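Local coordinates for protein histidine acid phosphatase (Bifidobacterium longum subsp. infantis, PDB 6RXF) that probably removes phosphate groups from inositol polyphosphates, phytate included, and from 2,3-bisphosphoglycerate, as a MINPP-like member of the histidine acid phosphatase family, at residues A412-P417 / V472-N477. The protein carries 1 engineered substitution. Sequence-based numbering, arbitrary orientation.
Sequences ALLGLP and VRMLYN
In the alpha/beta core of this branch 2 histidine phosphatase, the end of helix 404-414 and the turn that follows it pack against strand 471-476 of the mixed sheet, where Leu414, Leu416 and Pro417 meet Met474 and Tyr476. Leu416 makes a CH-pi contact: its CD1 stands 3.6 Å from the centroid of the Tyr476 ring, almost exactly on the ring normal (2° off). Leu416 CB lies 3.8 Å from Tyr476 CE1. The other methyl of the same leucine, CD2, goes to the thioether, 3.7 Å from Met474 CE, so the fork of Leu416 is shared between the two strand residues. Met474 leaves the strand with CG anti to its backbone N (chi1 -177°) and bends at chi3, which carries CE on to Leu414 CD1 at 3.8 Å.

A Schellman motif ends the helix, with Gly415, at positive phi, as its C-prime residue. Beyond it Leu416, like Leu414 in the last turn of the helix, directs its CB at the strand. Met474 and Tyr476, two residues apart on the strand, both direct their side chains to the helix end; Val450 of the neighbouring antiparallel strand 449-457 touches both of them and Leu416.

No direct hydrogen bond joins the two segments. Pro417 O sits at the edge of the Tyr476 ring, in its plane, and a water bridges the polar groups, donating to Pro417 O at 2.7 Å and to Tyr476 OH at 3.2 Å. The hydroxyl is also hydrogen-bonded to Val443 O, which anchors the far end of the ring. Nearer the root of the Tyr476 side chain, the proline ring makes a longer contact, Pro417 CD to Tyr476 CD1 at 4.2 Å.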
loop_
_atom_site.group_PDB
_atom_site.type_symbol
_atom_site.label_atom_id
_atom_site.label_comp_id
_atom_site.label_asym_id
_atom_site.label_seq_id
_atom_site.Cartn_x
_atom_site.Cartn_y
_atom_site.Cartn_z
ATOM N N ALA A 412 -11.297 -0.504 4.236
ATOM C CA ALA A 412 -12.449 -1.317 4.611
ATOM C C ALA A 412 -13.155 -0.745 5.834
ATOM O O ALA A 412 -14.387 -0.782 5.919
ATOM C CB ALA A 412 -12.021 -2.765 4.867
ATOM N N LEU A 413 -12.393 -0.207 6.790
ATOM C CA LEU A 413 -13.000 0.312 8.012
ATOM C C LEU A 413 -13.918 1.490 7.715
ATOM O O LEU A 413 -15.004 1.595 8.292
ATOM C CB LEU A 413 -11.920 0.721 9.011
ATOM C CG LEU A 413 -12.461 1.329 10.308
ATOM C CD1 LEU A 413 -13.403 0.356 11.016
ATOM C CD2 LEU A 413 -11.323 1.746 11.227
ATOM N N LEU A 414 -13.494 2.387 6.815
ATOM C CA LEU A 414 -14.326 3.513 6.405
ATOM C C LEU A 414 -15.336 3.140 5.333
ATOM O O LEU A 414 -16.312 3.874 5.139
ATOM C CB LEU A 414 -13.469 4.665 5.871
ATOM C CG LEU A 414 -12.306 5.178 6.715
ATOM C CD1 LEU A 414 -11.155 5.601 5.812
ATOM C CD2 LEU A 414 -12.773 6.337 7.587
ATOM N N GLY A 415 -15.123 2.037 4.625
ATOM C CA GLY A 415 -15.986 1.704 3.509
ATOM C C GLY A 415 -15.745 2.543 2.273
ATOM O O GLY A 415 -16.703 2.919 1.586
ATOM N N LEU A 416 -14.481 2.869 1.982
ATOM C CA LEU A 416 -14.143 3.583 0.763
ATOM C C LEU A 416 -14.561 2.766 -0.458
ATOM O O LEU A 416 -14.664 1.534 -0.387
ATOM C CB LEU A 416 -12.642 3.866 0.719
ATOM C CG LEU A 416 -12.090 4.726 1.858
ATOM C CD1 LEU A 416 -10.630 5.104 1.599
ATOM C CD2 LEU A 416 -12.953 5.964 2.051
ATOM N N PRO A 417 -14.813 3.430 -1.588
ATOM C CA PRO A 417 -15.186 2.702 -2.807
ATOM C C PRO A 417 -14.196 1.586 -3.102
ATOM O O PRO A 417 -12.977 1.781 -3.055
ATOM C CB PRO A 417 -15.154 3.785 -3.891
ATOM C CG PRO A 417 -15.403 5.062 -3.164
ATOM C CD PRO A 417 -14.771 4.891 -1.805
ATOM N N VAL A 472 -15.912 18.595 6.807
ATOM C CA VAL A 472 -14.812 17.767 6.320
ATOM C C VAL A 472 -15.132 17.257 4.922
ATOM O O VAL A 472 -16.262 16.839 4.644
ATOM C CB VAL A 472 -14.536 16.576 7.268
ATOM C CG1 VAL A 472 -13.286 15.813 6.828
ATOM C CG2 VAL A 472 -14.408 17.049 8.709
ATOM N N ARG A 473 -14.126 17.270 4.054
ATOM C CA ARG A 473 -14.203 16.720 2.709
ATOM C C ARG A 473 -13.030 15.768 2.514
ATOM O O ARG A 473 -11.936 16.015 3.032
ATOM C CB ARG A 473 -14.175 17.846 1.663
ATOM C CG ARG A 473 -14.251 17.387 0.219
ATOM C CD ARG A 473 -12.870 17.259 -0.418
ATOM N NE ARG A 473 -12.036 18.449 -0.256
ATOM C CZ ARG A 473 -12.144 19.543 -1.003
ATOM N NH1 ARG A 473 -13.067 19.612 -1.953
ATOM N NH2 ARG A 473 -11.337 20.574 -0.798
ATOM N N MET A 474 -13.245 14.686 1.763
ATOM C CA MET A 474 -12.265 13.611 1.670
ATOM C C MET A 474 -11.820 13.384 0.230
ATOM O O MET A 474 -12.652 13.336 -0.684
ATOM C CB MET A 474 -12.824 12.312 2.248
ATOM C CG MET A 474 -11.825 11.160 2.257
ATOM S SD MET A 474 -12.636 9.588 2.595
ATOM C CE MET A 474 -11.547 8.852 3.797
ATOM N N LEU A 475 -10.508 13.238 0.046
ATOM C CA LEU A 475 -9.894 12.816 -1.206
ATOM C C LEU A 475 -9.280 11.433 -1.020
ATOM O O LEU A 475 -8.557 11.192 -0.046
ATOM C CB LEU A 475 -8.808 13.798 -1.664
ATOM C CG LEU A 475 -9.095 15.275 -1.961
ATOM C CD1 LEU A 475 -7.997 15.850 -2.856
ATOM C CD2 LEU A 475 -10.441 15.453 -2.610
ATOM N N TYR A 476 -9.551 10.539 -1.961
ATOM C CA TYR A 476 -9.028 9.177 -1.956
ATOM C C TYR A 476 -8.227 9.008 -3.237
ATOM O O TYR A 476 -8.802 9.025 -4.332
ATOM C CB TYR A 476 -10.167 8.160 -1.870
ATOM C CG TYR A 476 -9.746 6.708 -1.824
ATOM C CD1 TYR A 476 -10.635 5.706 -2.186
ATOM C CD2 TYR A 476 -8.471 6.337 -1.409
ATOM C CE1 TYR A 476 -10.270 4.381 -2.144
ATOM C CE2 TYR A 476 -8.094 5.003 -1.358
ATOM C CZ TYR A 476 -9.001 4.031 -1.731
ATOM O OH TYR A 476 -8.657 2.697 -1.692
ATOM N N ASN A 477 -6.909 8.850 -3.099
ATOM C CA ASN A 477 -6.000 8.856 -4.245
ATOM C C ASN A 477 -6.227 10.107 -5.088
ATOM O O ASN A 477 -6.231 10.064 -6.320
ATOM C CB ASN A 477 -6.149 7.585 -5.086
ATOM C CG ASN A 477 -5.764 6.333 -4.318
ATOM O OD1 ASN A 477 -4.851 6.355 -3.492
ATOM N ND2 ASN A 477 -6.455 5.234 -4.588
HETATM O O HOH W 1 -11.397 1.241 -0.938
#